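Local coordinates for protein projannalysin (Methanocaldococcus jannaschii, PDB 4JIX) that probably acts as a soluble zinc-dependent peptidase of the minigluzincin family, captured here in its zymogen form, at residues E72-K77 with E88-N93; L20-I25 with R92-K97. The protein carries 1 engineered substitution. One frame throughout, in Å; residues are numbered along the deposited sequence.

Interaction 1: residues E72-K77 with E88-N93; sequences ELIHFK and ENELRN. With ZN (zinc ion), chain C.
On the zinc-binding HExxH helix of this minigluzincin, I74 and K77 meet E90 and L91 of the following helix, 85-91. The two helices come close: the CA atoms of I74 and E90 lie 6.7 Å apart, and the contact buries 212 Å² in all. I74 supplies the apolar half, its two branches dividing the work. CG2, anti to the backbone N, packs 3.7 Å from CB of E90, so the glutamate enters the contact with its methylene stem as well as its charge. The other branch carries CD1 outward to the L91 backbone, 3.8 Å from its CA, and the same methyl stands 4.0 Å from L91 CB. The side chains of I74 and E90 run alongside one another, pointing opposite ways.

The residue after I74 serves the metal. H75 NE2 binds the zinc ion at 2.1 Å, among six ligand atoms that include those of H71 and H83; water 1, bound at 2.2 Å, lies nearly opposite H75 NE2. H75 ND1 is hydrogen-bonded to S80 O, which should fix the rotation of the imidazole and leave NE2 directed at the metal. Adjacent positions on one helix turn thus serve two ends, H75 the zinc site and I74 the junction with helix 85-91.

K77, one turn on from I74, adds the charged half. Its chain runs extended and crosses the side chain of E90 at about a right angle; the bend of E90 at chi2 (-67°) brings the carboxylate beside it. NZ donates to E90 OE1 at 3.2 Å in a salt bridge, approaching from above the carboxylate, 41° out of its plane. The ammonium is shared, since NZ also bonds L23 O. Back along the chain, K77 CD lies 3.7 Å from E90 OE1. L91 also touches C100 of helix 97-111.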
loop_
_atom_site.group_PDB
_atom_site.type_symbol
_atom_site.label_atom_id
_atom_site.label_comp_id
_atom_site.label_asym_id
_atom_site.label_seq_id
_atom_site.Cartn_x
_atom_site.Cartn_y
_atom_site.Cartn_z
ATOM N N GLU A 72 13.737 0.753 -0.746
ATOM C CA GLU A 72 14.512 0.173 -1.859
ATOM C C GLU A 72 16.011 0.408 -1.733
ATOM O O GLU A 72 16.810 -0.451 -2.117
ATOM C CB GLU A 72 14.066 0.768 -3.204
ATOM C CG GLU A 72 12.567 0.766 -3.435
ATOM C CD GLU A 72 11.924 -0.599 -3.401
ATOM O OE1 GLU A 72 12.639 -1.612 -3.561
ATOM O OE2 GLU A 72 10.700 -0.653 -3.160
ATOM N N LEU A 73 16.384 1.613 -1.280
ATOM C CA LEU A 73 17.779 1.993 -1.226
ATOM C C LEU A 73 18.492 1.377 -0.026
ATOM O O LEU A 73 19.695 1.154 -0.126
ATOM C CB LEU A 73 17.956 3.519 -1.326
ATOM C CG LEU A 73 17.547 4.127 -2.703
ATOM C CD1 LEU A 73 17.827 5.613 -2.762
ATOM C CD2 LEU A 73 18.261 3.418 -3.893
ATOM N N ILE A 74 17.764 1.005 1.049
ATOM C CA ILE A 74 18.373 0.266 2.165
ATOM C C ILE A 74 18.831 -1.104 1.615
ATOM O O ILE A 74 19.978 -1.484 1.847
ATOM C CB ILE A 74 17.451 0.137 3.414
ATOM C CG1 ILE A 74 17.323 1.509 4.126
ATOM C CG2 ILE A 74 17.996 -0.938 4.408
ATOM C CD1 ILE A 74 16.185 1.558 5.141
ATOM N N HIS A 75 17.972 -1.785 0.810
ATOM C CA HIS A 75 18.323 -3.057 0.165
ATOM C C HIS A 75 19.622 -2.898 -0.640
ATOM O O HIS A 75 20.513 -3.735 -0.541
ATOM C CB HIS A 75 17.205 -3.539 -0.785
ATOM C CG HIS A 75 16.020 -4.140 -0.106
ATOM N ND1 HIS A 75 16.134 -5.269 0.682
ATOM C CD2 HIS A 75 14.721 -3.770 -0.157
ATOM C CE1 HIS A 75 14.908 -5.551 1.087
ATOM N NE2 HIS A 75 14.026 -4.676 0.609
ATOM N N PHE A 76 19.713 -1.823 -1.438
ATOM C CA PHE A 76 20.885 -1.568 -2.256
ATOM C C PHE A 76 22.114 -1.349 -1.370
ATOM O O PHE A 76 23.170 -1.920 -1.656
ATOM C CB PHE A 76 20.658 -0.371 -3.202
ATOM C CG PHE A 76 21.817 -0.071 -4.134
ATOM C CD1 PHE A 76 22.222 1.242 -4.366
ATOM C CD2 PHE A 76 22.472 -1.099 -4.818
ATOM C CE1 PHE A 76 23.269 1.522 -5.251
ATOM C CE2 PHE A 76 23.515 -0.816 -5.707
ATOM C CZ PHE A 76 23.915 0.491 -5.907
ATOM N N LYS A 77 21.963 -0.578 -0.269
ATOM C CA LYS A 77 23.084 -0.310 0.635
ATOM C C LYS A 77 23.637 -1.589 1.305
ATOM O O LYS A 77 24.853 -1.765 1.355
ATOM C CB LYS A 77 22.696 0.705 1.720
ATOM C CG LYS A 77 23.934 1.305 2.385
ATOM C CD LYS A 77 23.638 1.793 3.757
ATOM C CE LYS A 77 24.890 2.258 4.452
ATOM N NZ LYS A 77 24.574 3.333 5.425
ATOM N N GLU A 88 16.738 -3.879 9.254
ATOM C CA GLU A 88 16.154 -3.195 10.413
ATOM C C GLU A 88 17.127 -2.183 11.015
ATOM O O GLU A 88 16.700 -1.083 11.343
ATOM C CB GLU A 88 15.714 -4.193 11.488
ATOM C CG GLU A 88 14.405 -4.893 11.165
ATOM C CD GLU A 88 13.939 -5.899 12.205
ATOM O OE1 GLU A 88 13.293 -6.899 11.813
ATOM O OE2 GLU A 88 14.216 -5.687 13.409
ATOM N N ASN A 89 18.433 -2.523 11.101
ATOM C CA ASN A 89 19.464 -1.632 11.650
ATOM C C ASN A 89 19.543 -0.300 10.893
ATOM O O ASN A 89 19.666 0.746 11.536
ATOM C CB ASN A 89 20.848 -2.302 11.671
ATOM C CG ASN A 89 21.016 -3.413 12.686
ATOM O OD1 ASN A 89 21.967 -4.197 12.604
ATOM N ND2 ASN A 89 20.082 -3.549 13.627
ATOM N N GLU A 90 19.462 -0.329 9.545
ATOM C CA GLU A 90 19.502 0.889 8.726
ATOM C C GLU A 90 18.212 1.678 8.853
ATOM O O GLU A 90 18.257 2.897 9.010
ATOM C CB GLU A 90 19.761 0.585 7.240
ATOM C CG GLU A 90 21.081 -0.107 6.950
ATOM C CD GLU A 90 22.352 0.681 7.212
ATOM O OE1 GLU A 90 22.312 1.934 7.161
ATOM O OE2 GLU A 90 23.401 0.033 7.430
ATOM N N LEU A 91 17.064 0.982 8.797
ATOM C CA LEU A 91 15.743 1.589 8.886
ATOM C C LEU A 91 15.526 2.300 10.233
ATOM O O LEU A 91 14.929 3.376 10.250
ATOM C CB LEU A 91 14.664 0.512 8.668
ATOM C CG LEU A 91 13.194 0.950 8.679
ATOM C CD1 LEU A 91 12.926 2.053 7.643
ATOM C CD2 LEU A 91 12.285 -0.250 8.419
ATOM N N ARG A 92 16.048 1.728 11.334
ATOM C CA ARG A 92 15.886 2.287 12.681
ATOM C C ARG A 92 16.593 3.629 12.884
ATOM O O ARG A 92 16.257 4.336 13.840
ATOM C CB ARG A 92 16.321 1.290 13.775
ATOM C CG ARG A 92 15.306 0.162 14.007
ATOM C CD ARG A 92 13.879 0.637 14.291
ATOM N NE ARG A 92 12.938 -0.460 14.098
ATOM C CZ ARG A 92 12.117 -0.591 13.063
ATOM N NH1 ARG A 92 12.043 0.358 12.140
ATOM N NH2 ARG A 92 11.325 -1.647 12.970
ATOM N N ASN A 93 17.525 4.005 11.984
ATOM C CA ASN A 93 18.196 5.307 12.029
ATOM C C ASN A 93 17.245 6.392 11.507
ATOM O O ASN A 93 17.532 7.575 11.644
ATOM C CB ASN A 93 19.497 5.285 11.203
ATOM C CG ASN A 93 20.600 4.432 11.780
ATOM O OD1 ASN A 93 20.797 4.346 12.997
ATOM N ND2 ASN A 93 21.381 3.818 10.913
HETATM ZN ZN ZN C . 11.938 -5.089 0.520
HETATM O O HOH W 1 9.811 -5.551 0.366
#

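Interaction 2: residues L20-I25 with R92-K97; sequences LISLNI and RNYFSK
Y94 reaches out of the connection between helices 85-91 and 97-111 to meet S22 and L23 at the end of helix 12-22. Its CB already points toward 20-25, and CG, anti to the carbonyl carbon (chi1 -64°), swings the ring off the CB direction so that it runs across to that segment. Farther along, the two ring edges find different neighbours. CE1 lies 3.6 Å from S22 OG, which sits near the ring plane, whereas CE2 meets L23 CD2 at 3.8 Å.

At the tip, Y94 OH and S22 OG are hydrogen-bonded at 2.8 Å, either hydroxyl being a possible donor. The S22 chi1 of 70° sets OG between the backbone N and the carbonyl carbon, where it reaches both Y94 OH and I19 O, its hydrogen-bond partner one turn back. The helix terminates here in a Schellman motif: N24 has positive phi (59°), with I25 N bonded to L20 O and N24 N to I21 O. Y94 therefore docks on the last turn of helix 12-22 just where the chain leaves it.

Water 2 forms a second polar link, lying 2.8 Å from Y94 OH and donating to S22 O at 3.2 Å. L23 CD2 approaches the same phenol oxygen to 3.4 Å. Behind the tyrosine, R92 NH1 donates to F95 O at 2.9 Å, and one face of the guanidinium has K97 N over its centre, 3.5 Å above the plane, beside S96, the N-cap of helix 97-111.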
loop_
_atom_site.group_PDB
_atom_site.type_symbol
_atom_site.label_atom_id
_atom_site.label_comp_id
_atom_site.label_asym_id
_atom_site.label_seq_id
_atom_site.Cartn_x
_atom_site.Cartn_y
_atom_site.Cartn_z
ATOM N N LEU A 20 20.156 8.955 -0.947
ATOM C CA LEU A 20 21.493 8.453 -1.315
ATOM C C LEU A 20 22.560 9.133 -0.455
ATOM O O LEU A 20 23.493 8.467 -0.019
ATOM C CB LEU A 20 21.800 8.665 -2.807
ATOM C CG LEU A 20 20.936 7.914 -3.822
ATOM C CD1 LEU A 20 21.117 8.524 -5.205
ATOM C CD2 LEU A 20 21.285 6.394 -3.866
ATOM N N ILE A 21 22.397 10.447 -0.159
ATOM C CA ILE A 21 23.346 11.184 0.687
ATOM C C ILE A 21 23.261 10.668 2.142
ATOM O O ILE A 21 24.292 10.265 2.675
ATOM C CB ILE A 21 23.183 12.739 0.601
ATOM C CG1 ILE A 21 23.648 13.254 -0.785
ATOM C CG2 ILE A 21 23.993 13.457 1.720
ATOM C CD1 ILE A 21 23.172 14.745 -1.186
ATOM N N SER A 22 22.036 10.616 2.747
ATOM C CA SER A 22 21.850 10.180 4.142
ATOM C C SER A 22 22.292 8.723 4.356
ATOM O O SER A 22 22.854 8.411 5.405
ATOM C CB SER A 22 20.406 10.379 4.601
ATOM O OG SER A 22 19.525 9.474 3.950
ATOM N N LEU A 23 22.102 7.848 3.344
ATOM C CA LEU A 23 22.532 6.450 3.431
ATOM C C LEU A 23 23.997 6.266 3.052
ATOM O O LEU A 23 24.513 5.158 3.186
ATOM C CB LEU A 23 21.668 5.542 2.542
ATOM C CG LEU A 23 20.276 5.165 3.068
ATOM C CD1 LEU A 23 19.513 4.379 2.010
ATOM C CD2 LEU A 23 20.363 4.345 4.374
ATOM N N ASN A 24 24.675 7.338 2.592
ATOM C CA ASN A 24 26.087 7.334 2.161
ATOM C C ASN A 24 26.326 6.326 0.999
ATOM O O ASN A 24 27.264 5.522 1.031
ATOM C CB ASN A 24 27.043 7.069 3.341
ATOM C CG ASN A 24 28.493 7.414 3.064
ATOM O OD1 ASN A 24 28.819 8.435 2.448
ATOM N ND2 ASN A 24 29.398 6.561 3.518
ATOM N N ILE A 25 25.447 6.365 -0.011
ATOM C CA ILE A 25 25.570 5.525 -1.211
ATOM C C ILE A 25 26.206 6.388 -2.322
ATOM O O ILE A 25 25.599 7.383 -2.758
ATOM C CB ILE A 25 24.192 4.924 -1.653
ATOM C CG1 ILE A 25 23.583 3.961 -0.591
ATOM C CG2 ILE A 25 24.295 4.236 -3.038
ATOM C CD1 ILE A 25 22.035 3.661 -0.784
ATOM N N ARG A 92 16.048 1.728 11.334
ATOM C CA ARG A 92 15.886 2.287 12.681
ATOM C C ARG A 92 16.593 3.629 12.884
ATOM O O ARG A 92 16.257 4.336 13.840
ATOM C CB ARG A 92 16.321 1.290 13.775
ATOM C CG ARG A 92 15.306 0.162 14.007
ATOM C CD ARG A 92 13.879 0.637 14.291
ATOM N NE ARG A 92 12.938 -0.460 14.098
ATOM C CZ ARG A 92 12.117 -0.591 13.063
ATOM N NH1 ARG A 92 12.043 0.358 12.140
ATOM N NH2 ARG A 92 11.325 -1.647 12.970
ATOM N N ASN A 93 17.525 4.005 11.984
ATOM C CA ASN A 93 18.196 5.307 12.029
ATOM C C ASN A 93 17.245 6.392 11.507
ATOM O O ASN A 93 17.532 7.575 11.644
ATOM C CB ASN A 93 19.497 5.285 11.203
ATOM C CG ASN A 93 20.600 4.432 11.780
ATOM O OD1 ASN A 93 20.797 4.346 12.997
ATOM N ND2 ASN A 93 21.381 3.818 10.913
ATOM N N TYR A 94 16.120 5.976 10.903
ATOM C CA TYR A 94 15.130 6.871 10.319
ATOM C C TYR A 94 13.806 6.823 11.055
ATOM O O TYR A 94 13.233 7.875 11.312
ATOM C CB TYR A 94 14.897 6.511 8.834
ATOM C CG TYR A 94 16.132 6.720 7.991
ATOM C CD1 TYR A 94 16.370 7.937 7.356
ATOM C CD2 TYR A 94 17.106 5.729 7.889
ATOM C CE1 TYR A 94 17.533 8.152 6.614
ATOM C CE2 TYR A 94 18.283 5.941 7.172
ATOM C CZ TYR A 94 18.488 7.150 6.528
ATOM O OH TYR A 94 19.638 7.347 5.802
ATOM N N PHE A 95 13.291 5.606 11.330
ATOM C CA PHE A 95 11.983 5.421 11.947
ATOM C C PHE A 95 11.926 4.247 12.904
ATOM O O PHE A 95 12.462 3.177 12.614
ATOM C CB PHE A 95 10.910 5.180 10.854
ATOM C CG PHE A 95 10.826 6.225 9.770
ATOM C CD1 PHE A 95 10.258 7.474 10.026
ATOM C CD2 PHE A 95 11.304 5.962 8.490
ATOM C CE1 PHE A 95 10.209 8.455 9.029
ATOM C CE2 PHE A 95 11.254 6.941 7.491
ATOM C CZ PHE A 95 10.711 8.182 7.767
ATOM N N SER A 96 11.188 4.428 14.009
ATOM C CA SER A 96 10.883 3.364 14.965
ATOM C C SER A 96 9.892 2.400 14.307
ATOM O O SER A 96 9.324 2.732 13.252
ATOM C CB SER A 96 10.278 3.957 16.238
ATOM O OG SER A 96 8.982 4.452 15.941
ATOM N N LYS A 97 9.678 1.220 14.911
ATOM C CA LYS A 97 8.730 0.230 14.388
ATOM C C LYS A 97 7.315 0.847 14.300
ATOM O O LYS A 97 6.656 0.680 13.281
ATOM C CB LYS A 97 8.739 -1.059 15.246
ATOM C CG LYS A 97 7.633 -2.088 14.920
ATOM C CD LYS A 97 7.705 -2.663 13.487
ATOM C CE LYS A 97 6.712 -3.780 13.265
ATOM N NZ LYS A 97 6.772 -4.307 11.871
HETATM O O HOH W 2 21.659 6.336 7.506
#

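Interactions 1 and 2 have centres 6 Å apart on the same side of the chain's centre. Along the sequence, 20-25 comes first, at the end of helix 12-22, then 72-77 on helix 62-78, and last the continuous run 88-97. R92 and N93 fall within both ranges, though neither touches across; E90 and L91 make one contact, Y94 the other. The K77–L23 hydrogen bond joins the two, and L73 CD1 lies 3.7 Å from L20 CD2. Helices 12-22 and 62-78 are thus both met by helix 85-91 and the loop after it. Interaction 1 holds the zinc ligand H75, whereas the L23 side chain in interaction 2 is about 12 Å from the zinc ion.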